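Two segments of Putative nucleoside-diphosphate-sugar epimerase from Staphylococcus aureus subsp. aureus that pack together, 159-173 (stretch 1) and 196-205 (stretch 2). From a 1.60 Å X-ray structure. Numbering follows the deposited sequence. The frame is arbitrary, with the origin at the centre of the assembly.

Stretch 1 (159-173) KLIYPAGDGRINYIT
Stretch 2 (196-205) LLSGYSYDMK

Selenomethionine Met204, in the first turn of a helix, is the apolar centre of the contact (chi1 m, chi2 m, chi3 93°); its CA-to-CB bond points toward stretch 1, which covers 152 Å² of the residue, the largest share of any residue. Apolar groups pack on this buried side chain: Leu160 (t, p; CD2 to Met204 CB 4.1 Å), Ala164 (CB to Met204 CG 3.8 Å), Ile169 (m, t; CD1 to Met204 CE 3.8 Å) and Tyr162 (m), whose CD2 lies 3.9 Å from Met204 SE in an oblique sulfur-aromatic approach. Tyr171 (m, chi2 -91°) brings its ring edge to Met204 CE, and its CD2 meets the ring edge of Tyr202 (m, chi2 -68°) at Tyr202 CD2, 4.0 Å away.

The strand through Ile169 to Ile172 runs antiparallel to the one that begins at Tyr200, their N-to-C directions 145° apart. Extended backbones (Ile169 -115/131, Tyr202 -132/137) let Ile169 N bond Tyr202 O (3.0 Å) and Tyr202 N Ile169 O (3.1 Å); likewise Tyr171 N bonds Tyr200 O (2.8 Å) and Tyr200 N Tyr171 O (2.9 Å). These four side chains share one sheet face. Between the pairs, Asn170 and Ser201 (non-hydrogen-bonded, CA to CA 3.9 Å) point to the opposite face. Gly199 (-115/-91) fits tightly: a CB would clash with Tyr171 O.

At the polar edge, the Asn170 amide (t, chi2 -84°) offers both acceptor and donor: OD1 takes Gly199 N (2.9 Å), ND2 gives to Ser201 OG (3.0 Å; Ser201 m). A water accepts from Asn170 ND2 (3.2 Å) and Ser198 OG (3.0 Å) and donates to Gly199 O (2.6 Å). At the other end, the type II' turn Ala164-Gly167 (Gly165 53/-137, Asp166 -102/20) is closed by Gly167 N to Ala164 O (3.0 Å); a second water accepts from Met204 N (2.9 Å) and donates to Gly165 O (2.8 Å) and Gly167 O (2.7 Å), bridging turn and helix start.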

# COMPACT_ATOMS: atom_id res chain seq x y z
N LYS B 159 -20.96 11.55 26.32
CA LYS B 159 -20.92 11.73 24.87
C LYS B 159 -19.86 10.87 24.19
O LYS B 159 -18.79 10.62 24.75
CB LYS B 159 -20.66 13.20 24.54
CG LYS B 159 -21.62 14.18 25.20
CD LYS B 159 -21.14 15.62 25.05
CE LYS B 159 -22.04 16.58 25.81
NZ LYS B 159 -21.54 17.99 25.72
N LEU B 160 -20.18 10.43 22.98
CA LEU B 160 -19.26 9.65 22.16
C LEU B 160 -18.70 10.72 21.23
O LEU B 160 -19.46 11.35 20.49
CB LEU B 160 -20.02 8.59 21.35
CG LEU B 160 -19.17 7.67 20.48
CD1 LEU B 160 -18.28 6.80 21.37
CD2 LEU B 160 -20.08 6.80 19.63
N ILE B 161 -17.39 10.94 21.26
CA ILE B 161 -16.78 12.00 20.45
C ILE B 161 -15.98 11.62 19.21
O ILE B 161 -15.37 12.49 18.58
CB ILE B 161 -15.88 12.89 21.34
CG1 ILE B 161 -14.72 12.07 21.89
CG2 ILE B 161 -16.70 13.47 22.48
CD1 ILE B 161 -13.73 12.88 22.70
N TYR B 162 -15.97 10.34 18.85
CA TYR B 162 -15.23 9.91 17.66
C TYR B 162 -15.61 10.76 16.45
O TYR B 162 -16.77 10.86 16.09
CB TYR B 162 -15.52 8.44 17.34
CG TYR B 162 -15.05 7.44 18.37
CD1 TYR B 162 -13.77 7.52 18.94
CD2 TYR B 162 -15.85 6.36 18.73
CE1 TYR B 162 -13.31 6.55 19.82
CE2 TYR B 162 -15.40 5.38 19.61
CZ TYR B 162 -14.13 5.47 20.15
OH TYR B 162 -13.68 4.48 20.99
N PRO B 163 -14.61 11.40 15.81
CA PRO B 163 -14.86 12.24 14.63
C PRO B 163 -15.05 11.37 13.40
O PRO B 163 -14.24 11.41 12.47
CB PRO B 163 -13.60 13.09 14.55
CG PRO B 163 -12.54 12.13 15.01
CD PRO B 163 -13.20 11.47 16.22
N ALA B 164 -16.13 10.59 13.39
CA ALA B 164 -16.41 9.69 12.29
C ALA B 164 -17.61 10.11 11.46
O ALA B 164 -18.11 9.34 10.64
CB ALA B 164 -16.64 8.27 12.83
N GLY B 165 -18.08 11.34 11.67
CA GLY B 165 -19.23 11.82 10.91
C GLY B 165 -20.41 10.87 11.00
O GLY B 165 -20.73 10.36 12.07
N ASP B 166 -21.07 10.64 9.87
CA ASP B 166 -22.23 9.75 9.84
C ASP B 166 -21.82 8.39 9.27
O ASP B 166 -22.67 7.61 8.82
CB ASP B 166 -23.34 10.37 8.98
CG ASP B 166 -23.73 11.76 9.46
OD1 ASP B 166 -24.01 11.92 10.67
OD2 ASP B 166 -23.75 12.70 8.63
N GLY B 167 -20.53 8.10 9.31
CA GLY B 167 -20.03 6.85 8.78
C GLY B 167 -20.31 5.64 9.66
O GLY B 167 -20.58 5.76 10.86
N ARG B 168 -20.27 4.46 9.04
CA ARG B 168 -20.50 3.21 9.74
C ARG B 168 -19.15 2.49 9.82
O ARG B 168 -18.45 2.38 8.81
CB ARG B 168 -21.51 2.35 8.97
CG ARG B 168 -22.88 2.99 8.84
CD ARG B 168 -23.77 2.19 7.90
NE ARG B 168 -24.03 0.85 8.40
CZ ARG B 168 -24.75 0.58 9.49
NH1 ARG B 168 -25.28 1.57 10.20
NH2 ARG B 168 -24.93 -0.67 9.88
N ILE B 169 -18.79 2.03 11.01
CA ILE B 169 -17.52 1.34 11.21
C ILE B 169 -17.75 -0.11 11.60
O ILE B 169 -18.54 -0.40 12.50
CB ILE B 169 -16.68 2.02 12.32
CG1 ILE B 169 -16.24 3.42 11.88
CG2 ILE B 169 -15.44 1.19 12.63
CD1 ILE B 169 -15.65 4.27 12.97
N ASN B 170 -17.05 -1.02 10.93
CA ASN B 170 -17.22 -2.42 11.27
C ASN B 170 -16.29 -2.79 12.42
O ASN B 170 -15.09 -2.49 12.39
CB ASN B 170 -16.98 -3.31 10.06
CG ASN B 170 -17.41 -4.74 10.31
OD1 ASN B 170 -16.66 -5.53 10.88
ND2 ASN B 170 -18.63 -5.08 9.91
N TYR B 171 -16.87 -3.44 13.42
CA TYR B 171 -16.18 -3.86 14.64
C TYR B 171 -16.22 -5.37 14.83
O TYR B 171 -17.15 -6.03 14.39
CB TYR B 171 -16.86 -3.26 15.86
CG TYR B 171 -16.56 -1.81 16.13
CD1 TYR B 171 -15.49 -1.44 16.95
CD2 TYR B 171 -17.38 -0.80 15.62
CE1 TYR B 171 -15.24 -0.11 17.26
CE2 TYR B 171 -17.14 0.54 15.92
CZ TYR B 171 -16.07 0.87 16.74
OH TYR B 171 -15.83 2.19 17.05
N ILE B 172 -15.21 -5.89 15.53
CA ILE B 172 -15.13 -7.33 15.81
C ILE B 172 -14.23 -7.53 17.05
O ILE B 172 -13.30 -6.75 17.28
CB ILE B 172 -14.56 -8.09 14.58
CG1 ILE B 172 -14.55 -9.60 14.85
CG2 ILE B 172 -13.16 -7.60 14.25
CD1 ILE B 172 -14.20 -10.43 13.63
N THR B 173 -14.52 -8.55 17.85
CA THR B 173 -13.72 -8.80 19.05
C THR B 173 -12.40 -9.46 18.70
O THR B 173 -12.26 -10.07 17.63
CB THR B 173 -14.44 -9.75 20.06
OG1 THR B 173 -14.58 -11.04 19.47
CG2 THR B 173 -15.80 -9.21 20.44
N LEU B 196 -11.25 -11.36 5.05
CA LEU B 196 -11.63 -10.19 5.83
C LEU B 196 -12.44 -10.74 6.99
O LEU B 196 -13.47 -11.38 6.78
CB LEU B 196 -12.50 -9.22 5.02
CG LEU B 196 -13.16 -8.11 5.85
CD1 LEU B 196 -12.12 -7.22 6.54
CD2 LEU B 196 -14.05 -7.28 4.93
N LEU B 197 -11.97 -10.53 8.21
CA LEU B 197 -12.69 -10.99 9.38
C LEU B 197 -13.46 -9.78 9.91
O LEU B 197 -12.89 -8.89 10.53
CB LEU B 197 -11.71 -11.53 10.43
CG LEU B 197 -10.91 -12.76 9.97
CD1 LEU B 197 -9.99 -13.23 11.09
CD2 LEU B 197 -11.87 -13.87 9.57
N SER B 198 -14.76 -9.76 9.62
CA SER B 198 -15.62 -8.66 10.03
C SER B 198 -16.67 -9.13 11.04
O SER B 198 -17.00 -10.31 11.10
CB SER B 198 -16.31 -8.05 8.81
OG SER B 198 -17.13 -9.00 8.14
N GLY B 199 -17.17 -8.19 11.84
CA GLY B 199 -18.18 -8.52 12.83
C GLY B 199 -19.49 -7.81 12.51
O GLY B 199 -20.32 -8.34 11.78
N TYR B 200 -19.67 -6.61 13.06
CA TYR B 200 -20.88 -5.84 12.79
C TYR B 200 -20.55 -4.37 12.56
O TYR B 200 -19.67 -3.80 13.22
CB TYR B 200 -21.88 -5.95 13.95
CG TYR B 200 -22.28 -7.37 14.25
CD1 TYR B 200 -21.54 -8.15 15.15
CD2 TYR B 200 -23.36 -7.97 13.60
CE1 TYR B 200 -21.86 -9.48 15.38
CE2 TYR B 200 -23.69 -9.31 13.82
CZ TYR B 200 -22.93 -10.05 14.71
OH TYR B 200 -23.23 -11.38 14.92
N SER B 201 -21.27 -3.75 11.62
CA SER B 201 -21.07 -2.34 11.31
C SER B 201 -22.09 -1.52 12.08
O SER B 201 -23.29 -1.82 12.07
CB SER B 201 -21.24 -2.08 9.81
OG SER B 201 -20.22 -2.71 9.06
N TYR B 202 -21.61 -0.48 12.74
CA TYR B 202 -22.45 0.41 13.54
C TYR B 202 -22.12 1.85 13.19
O TYR B 202 -20.95 2.20 13.05
CB TYR B 202 -22.16 0.23 15.03
CG TYR B 202 -22.29 -1.17 15.57
CD1 TYR B 202 -23.53 -1.80 15.66
CD2 TYR B 202 -21.17 -1.85 16.06
CE1 TYR B 202 -23.66 -3.06 16.23
CE2 TYR B 202 -21.29 -3.11 16.63
CZ TYR B 202 -22.54 -3.71 16.72
OH TYR B 202 -22.67 -4.95 17.30
N ASP B 203 -23.15 2.68 13.04
CA ASP B 203 -22.88 4.09 12.80
C ASP B 203 -22.61 4.57 14.22
O ASP B 203 -22.89 3.84 15.17
CB ASP B 203 -24.09 4.80 12.18
CG ASP B 203 -25.32 4.74 13.05
OD1 ASP B 203 -26.35 5.32 12.65
OD2 ASP B 203 -25.27 4.12 14.13
N MSE B 204 -22.05 5.76 14.39
CA MSE B 204 -21.74 6.23 15.73
C MSE B 204 -22.97 6.46 16.61
O MSE B 204 -22.87 6.47 17.84
CB MSE B 204 -20.89 7.49 15.67
CG MSE B 204 -19.52 7.28 15.05
SE MSE B 204 -18.47 5.88 15.93
CE MSE B 204 -18.96 4.37 14.82
N LYS B 205 -24.13 6.63 15.98
CA LYS B 205 -25.36 6.85 16.72
C LYS B 205 -25.78 5.55 17.40
O LYS B 205 -26.18 5.55 18.57
CB LYS B 205 -26.45 7.34 15.76
CG LYS B 205 -27.59 8.07 16.43
CD LYS B 205 -28.49 8.72 15.39
CE LYS B 205 -27.76 9.79 14.60
NZ LYS B 205 -27.29 10.92 15.47
O HOH W 1 -21.60 7.75 12.34
O HOH W 2 -19.69 -8.01 9.23